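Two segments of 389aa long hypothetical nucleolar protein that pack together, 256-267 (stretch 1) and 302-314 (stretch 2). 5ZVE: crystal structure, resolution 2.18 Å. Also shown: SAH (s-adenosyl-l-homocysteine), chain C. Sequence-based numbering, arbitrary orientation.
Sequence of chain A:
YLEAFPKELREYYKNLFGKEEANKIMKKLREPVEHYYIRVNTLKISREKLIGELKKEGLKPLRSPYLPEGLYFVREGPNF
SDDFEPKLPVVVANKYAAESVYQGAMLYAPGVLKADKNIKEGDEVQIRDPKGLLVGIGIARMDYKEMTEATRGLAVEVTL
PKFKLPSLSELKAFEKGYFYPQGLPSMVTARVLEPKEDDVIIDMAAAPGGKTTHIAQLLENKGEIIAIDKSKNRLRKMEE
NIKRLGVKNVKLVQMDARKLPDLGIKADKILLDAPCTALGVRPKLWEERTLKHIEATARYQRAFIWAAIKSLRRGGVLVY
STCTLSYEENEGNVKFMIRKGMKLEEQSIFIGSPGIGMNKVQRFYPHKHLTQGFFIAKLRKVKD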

# COMPACT_ATOMS: atom_id res chain seq x y z
N ASP A 256 -17.65 13.23 -4.08
CA ASP A 256 -17.76 11.94 -4.76
C ASP A 256 -17.13 12.07 -6.15
O ASP A 256 -17.66 12.77 -7.01
N ALA A 257 -16.00 11.39 -6.34
CA ALA A 257 -15.22 11.51 -7.58
C ALA A 257 -15.98 11.03 -8.81
O ALA A 257 -15.63 11.37 -9.94
N ARG A 258 -17.02 10.23 -8.59
CA ARG A 258 -17.84 9.72 -9.69
C ARG A 258 -18.63 10.84 -10.35
O ARG A 258 -19.10 10.70 -11.48
N LYS A 259 -18.78 11.96 -9.64
CA LYS A 259 -19.44 13.14 -10.18
C LYS A 259 -18.44 14.17 -10.70
O LYS A 259 -18.81 15.32 -10.93
N LEU A 260 -17.19 13.76 -10.90
CA LEU A 260 -16.13 14.67 -11.35
C LEU A 260 -16.49 15.63 -12.50
O LEU A 260 -16.14 16.81 -12.43
N PRO A 261 -17.17 15.14 -13.56
CA PRO A 261 -17.51 16.08 -14.64
C PRO A 261 -18.36 17.28 -14.21
O PRO A 261 -18.54 18.19 -15.01
N ASP A 262 -18.86 17.28 -12.98
CA ASP A 262 -19.63 18.40 -12.45
C ASP A 262 -18.77 19.66 -12.33
O ASP A 262 -19.29 20.77 -12.36
N LEU A 263 -17.47 19.48 -12.18
CA LEU A 263 -16.53 20.59 -12.31
C LEU A 263 -16.50 21.00 -13.78
O LEU A 263 -17.09 20.33 -14.62
N GLY A 264 -15.81 22.08 -14.11
CA GLY A 264 -15.79 22.50 -15.50
C GLY A 264 -14.49 22.14 -16.17
O GLY A 264 -14.18 22.61 -17.27
N ILE A 265 -13.73 21.29 -15.50
CA ILE A 265 -12.35 21.01 -15.86
C ILE A 265 -12.20 19.91 -16.91
O ILE A 265 -12.82 18.85 -16.81
N LYS A 266 -11.37 20.17 -17.91
CA LYS A 266 -10.91 19.13 -18.82
C LYS A 266 -9.41 18.92 -18.58
O LYS A 266 -8.59 19.74 -18.98
N ALA A 267 -9.07 17.82 -17.91
CA ALA A 267 -7.69 17.60 -17.50
C ALA A 267 -6.82 17.02 -18.60
O ALA A 267 -7.30 16.31 -19.48
N ARG A 302 -15.90 1.37 -12.45
CA ARG A 302 -16.31 1.82 -13.78
C ARG A 302 -16.93 3.20 -13.74
O ARG A 302 -16.80 3.97 -14.69
N ALA A 303 -17.62 3.51 -12.65
CA ALA A 303 -18.18 4.84 -12.46
C ALA A 303 -17.08 5.90 -12.43
O ALA A 303 -17.22 6.95 -13.06
N PHE A 304 -16.00 5.62 -11.70
CA PHE A 304 -14.83 6.51 -11.66
C PHE A 304 -14.20 6.67 -13.04
O PHE A 304 -13.91 7.78 -13.49
N ILE A 305 -13.99 5.54 -13.70
CA ILE A 305 -13.32 5.48 -14.99
C ILE A 305 -14.06 6.30 -16.03
O ILE A 305 -13.46 7.10 -16.74
N TRP A 306 -15.37 6.09 -16.11
CA TRP A 306 -16.22 6.84 -17.03
C TRP A 306 -16.14 8.33 -16.73
O TRP A 306 -15.99 9.15 -17.64
N ALA A 307 -16.20 8.67 -15.45
CA ALA A 307 -16.10 10.06 -15.02
C ALA A 307 -14.75 10.67 -15.42
O ALA A 307 -14.67 11.84 -15.79
N ALA A 308 -13.70 9.85 -15.36
CA ALA A 308 -12.36 10.31 -15.73
C ALA A 308 -12.25 10.53 -17.23
O ALA A 308 -11.72 11.55 -17.68
N ILE A 309 -12.74 9.57 -18.00
CA ILE A 309 -12.72 9.64 -19.45
C ILE A 309 -13.44 10.89 -19.96
O ILE A 309 -12.93 11.59 -20.84
N LYS A 310 -14.60 11.18 -19.39
CA LYS A 310 -15.38 12.34 -19.80
C LYS A 310 -14.73 13.65 -19.37
O LYS A 310 -15.01 14.70 -19.95
N SER A 311 -13.86 13.59 -18.37
CA SER A 311 -13.18 14.78 -17.88
C SER A 311 -11.79 14.95 -18.47
O SER A 311 -11.07 15.89 -18.12
N LEU A 312 -11.41 14.04 -19.36
CA LEU A 312 -10.11 14.13 -20.01
C LEU A 312 -10.22 14.87 -21.33
O LEU A 312 -11.14 14.63 -22.11
N ARG A 313 -9.28 15.78 -21.58
CA ARG A 313 -9.16 16.36 -22.91
C ARG A 313 -8.80 15.24 -23.87
O ARG A 313 -8.18 14.25 -23.47
N ARG A 314 -9.20 15.39 -25.12
CA ARG A 314 -8.68 14.53 -26.17
C ARG A 314 -7.17 14.71 -26.18
O ARG A 314 -6.67 15.81 -25.98

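The two stretches meet along a seam that changes character from end to end: a 3-10 segment, residues 257-262, lies against a helix, and farther on an extended chain pairs with a short strand. Together they bury 671 Å².

Where the 3-10 segment comes close, the helix presents two alanines, Ala 303 and Ala 307, with a phenylalanine beside them. Ala 307 points its CB toward stretch 1 into a shallow hollow floored partly by backbone: CB sits 3.5 Å from Arg 258 O and 3.8 Å from Ala 257 O. Leu 260 (chi1 t, chi2 p) and Pro 261 (C-gamma exo pucker), both pointing toward the helix, complete the hollow, with Pro 261 CD 3.8 Å and Leu 260 CB 4.3 Å from Ala 307 CB. A single methyl suits so tight a place. One turn earlier, the methyl of Ala 303 points toward stretch 1 and packs against the bent side chain of Arg 258, whose CD lies 3.5 Å from Ala 303 CB.

Arg 258 (chi1 m, chi2 t, chi3 m) uses its aliphatic part as a lid over Phe 304. Its CG stands 3.9 Å from the centroid of the Phe 304 ring, over one face, in a CH-pi contact. Asp 256, chi1 t, occupies the charged end: Arg 258 NH1 forms a salt bridge with Asp 256 OD2 at 2.8 Å, and Arg 258 NE donates to Asp 256 OD1 at 3.0 Å. Phe 304, chi1 m, starts sideways, but its ring swings nearer, bringing CE2 to 3.9 Å from Ala 257 CB. At the ring edge lies S-adenosyl-L-homocysteine (SAH), its C6 3.4 Å from Phe 304 CZ. Stretch 1 reads the adenine: SAH N6 donates to Asp 256 OD1 at 3.0 Å, and SAH N1 accepts from Ala 257 N at 3.0 Å.

Near the end of the helix, Ser 311 points toward stretch 1. In the m rotamer its OG donates to Ala 307 O at 2.8 Å, so the polar group is satisfied within its own stretch while nestling between Leu 260 CD2, 3.4 Å from OG, and Pro 261 CG, 3.5 Å from OG.

Beyond this point backbone bonds take over. Ala 267 and Leu 312 form a parallel bridge, with Ala 267 N donating to Ser 311 O at 2.8 Å and Arg 313 N to Ala 267 O at 2.9 Å. The side chains of Ala 267 and Leu 312 lie on the same face of the sheet; Leu 312, chi1 -98° between wells, brings CD2 to 3.2 Å from Ala 267 O. Alongside, two long, exposed residues meet, Lys 266 CB lying 3.4 Å from Arg 313 CG.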

# COMPACT_ATOMS: atom_id res chain seq x y z
CB ASP A 256 -19.22 11.50 -4.85
CG ASP A 256 -19.40 10.17 -5.56
OD1 ASP A 256 -18.39 9.52 -5.91
OD2 ASP A 256 -20.56 9.76 -5.77
CB ALA A 257 -13.92 10.75 -7.45
CB ARG A 258 -18.78 8.64 -9.18
CG ARG A 258 -18.07 7.37 -8.76
CD ARG A 258 -19.01 6.41 -8.04
NE ARG A 258 -19.71 7.06 -6.95
CZ ARG A 258 -20.66 6.47 -6.23
NH1 ARG A 258 -21.25 7.13 -5.24
NH2 ARG A 258 -21.03 5.23 -6.51
CB LYS A 259 -20.34 13.77 -9.12
CG LYS A 259 -21.37 12.82 -8.53
CD LYS A 259 -22.30 13.55 -7.58
CE LYS A 259 -23.49 14.14 -8.32
NZ LYS A 259 -24.46 13.08 -8.71
CB LEU A 260 -14.88 13.88 -11.77
CG LEU A 260 -13.77 14.79 -12.32
CD1 LEU A 260 -13.26 15.77 -11.27
CD2 LEU A 260 -12.64 14.02 -12.94
CB PRO A 261 -18.27 15.20 -15.63
CG PRO A 261 -17.71 13.85 -15.42
CD PRO A 261 -17.49 13.75 -13.94
CB ASP A 262 -20.25 18.06 -11.09
CG ASP A 262 -21.40 17.08 -11.21
OD1 ASP A 262 -21.64 16.57 -12.32
OD2 ASP A 262 -22.06 16.82 -10.18
CB LEU A 263 -15.13 20.21 -11.81
CG LEU A 263 -14.87 20.13 -10.29
CD1 LEU A 263 -15.73 19.08 -9.61
CD2 LEU A 263 -13.39 19.85 -10.01
CB ILE A 265 -11.55 20.64 -14.62
CG1 ILE A 265 -11.66 21.78 -13.60
CG2 ILE A 265 -10.10 20.36 -14.97
CD1 ILE A 265 -11.13 21.44 -12.25
CB LYS A 266 -11.17 19.50 -20.28
CG LYS A 266 -12.63 19.65 -20.65
CD LYS A 266 -12.77 20.14 -22.10
CE LYS A 266 -14.16 20.65 -22.40
NZ LYS A 266 -14.29 21.07 -23.83
CB ALA A 267 -7.64 16.69 -16.29
CB ARG A 302 -17.28 0.83 -14.41
CG ARG A 302 -16.60 -0.41 -14.97
CD ARG A 302 -17.59 -1.44 -15.47
NE ARG A 302 -16.97 -2.75 -15.56
CZ ARG A 302 -17.34 -3.80 -14.83
NH1 ARG A 302 -18.35 -3.70 -13.98
NH2 ARG A 302 -16.70 -4.96 -14.96
CB ALA A 303 -19.02 4.88 -11.20
CB PHE A 304 -13.76 5.96 -10.71
CG PHE A 304 -14.16 5.98 -9.26
CD1 PHE A 304 -15.05 5.04 -8.76
CD2 PHE A 304 -13.61 6.90 -8.39
CE1 PHE A 304 -15.41 5.04 -7.42
CE2 PHE A 304 -13.96 6.91 -7.05
CZ PHE A 304 -14.86 5.98 -6.57
CB ILE A 305 -13.23 4.03 -15.48
CG1 ILE A 305 -12.28 3.22 -14.60
CG2 ILE A 305 -12.82 4.01 -16.93
CD1 ILE A 305 -12.34 1.73 -14.85
CB TRP A 306 -17.67 6.33 -16.95
CG TRP A 306 -18.65 6.99 -17.89
CD1 TRP A 306 -19.89 7.48 -17.58
CD2 TRP A 306 -18.48 7.21 -19.30
NE1 TRP A 306 -20.49 8.00 -18.70
CE2 TRP A 306 -19.65 7.85 -19.77
CE3 TRP A 306 -17.45 6.94 -20.21
CZ2 TRP A 306 -19.82 8.22 -21.10
CZ3 TRP A 306 -17.62 7.31 -21.54
CH2 TRP A 306 -18.80 7.94 -21.97
CB ALA A 307 -16.30 10.17 -13.52
CB ALA A 308 -11.32 9.30 -15.28
CB ILE A 309 -13.37 8.39 -20.08
CG1 ILE A 309 -12.53 7.14 -19.78
CG2 ILE A 309 -13.55 8.56 -21.58
CD1 ILE A 309 -13.16 5.85 -20.26
CB LYS A 310 -16.80 12.27 -19.23
CG LYS A 310 -17.68 11.20 -19.85
CD LYS A 310 -19.14 11.36 -19.46
CE LYS A 310 -19.32 11.32 -17.95
NZ LYS A 310 -20.76 11.45 -17.55
CB SER A 311 -13.09 14.75 -16.35
OG SER A 311 -14.36 14.67 -15.75
CB LEU A 312 -9.52 12.74 -20.26
CG LEU A 312 -8.49 12.17 -19.29
CD1 LEU A 312 -8.02 10.81 -19.78
CD2 LEU A 312 -7.31 13.11 -19.10
CB ARG A 313 -8.11 17.46 -22.96
CG ARG A 313 -8.32 18.60 -21.99
CD ARG A 313 -7.18 19.60 -22.08
NE ARG A 313 -7.11 20.21 -23.40
CZ ARG A 313 -6.25 21.17 -23.74
NH1 ARG A 313 -5.38 21.62 -22.84
NH2 ARG A 313 -6.26 21.67 -24.97
CB ARG A 314 -9.29 14.88 -27.54
CG ARG A 314 -10.75 14.47 -27.68
CD ARG A 314 -11.35 14.96 -29.00
NE ARG A 314 -11.40 16.42 -29.09
CZ ARG A 314 -12.41 17.16 -28.65
NH1 ARG A 314 -13.46 16.58 -28.09
NH2 ARG A 314 -12.37 18.48 -28.77
N SAH C . -4.09 7.18 -4.01
CA SAH C . -3.96 7.19 -2.55
CB SAH C . -4.72 6.02 -1.92
CG SAH C . -6.07 5.68 -2.55
SD SAH C . -7.03 4.58 -1.47
C SAH C . -2.50 7.22 -2.08
O SAH C . -1.58 6.98 -2.86
OXT SAH C . -2.22 7.48 -0.92
C5' SAH C . -8.59 4.91 -2.32
C4' SAH C . -9.31 6.18 -1.86
O4' SAH C . -10.50 6.35 -2.60
C3' SAH C . -9.72 6.17 -0.39
O3' SAH C . -9.03 7.19 0.28
C2' SAH C . -11.20 6.51 -0.38
O2' SAH C . -11.46 7.54 0.54
C1' SAH C . -11.44 7.02 -1.79
N9 SAH C . -12.83 6.82 -2.27
C8 SAH C . -13.63 5.72 -2.14
N7 SAH C . -14.82 5.98 -2.75
C5 SAH C . -14.78 7.22 -3.27
C6 SAH C . -15.70 7.98 -3.98
N6 SAH C . -16.90 7.49 -4.28
N1 SAH C . -15.36 9.25 -4.39
C2 SAH C . -14.11 9.77 -4.09
N3 SAH C . -13.20 9.01 -3.38
C4 SAH C . -13.53 7.76 -2.98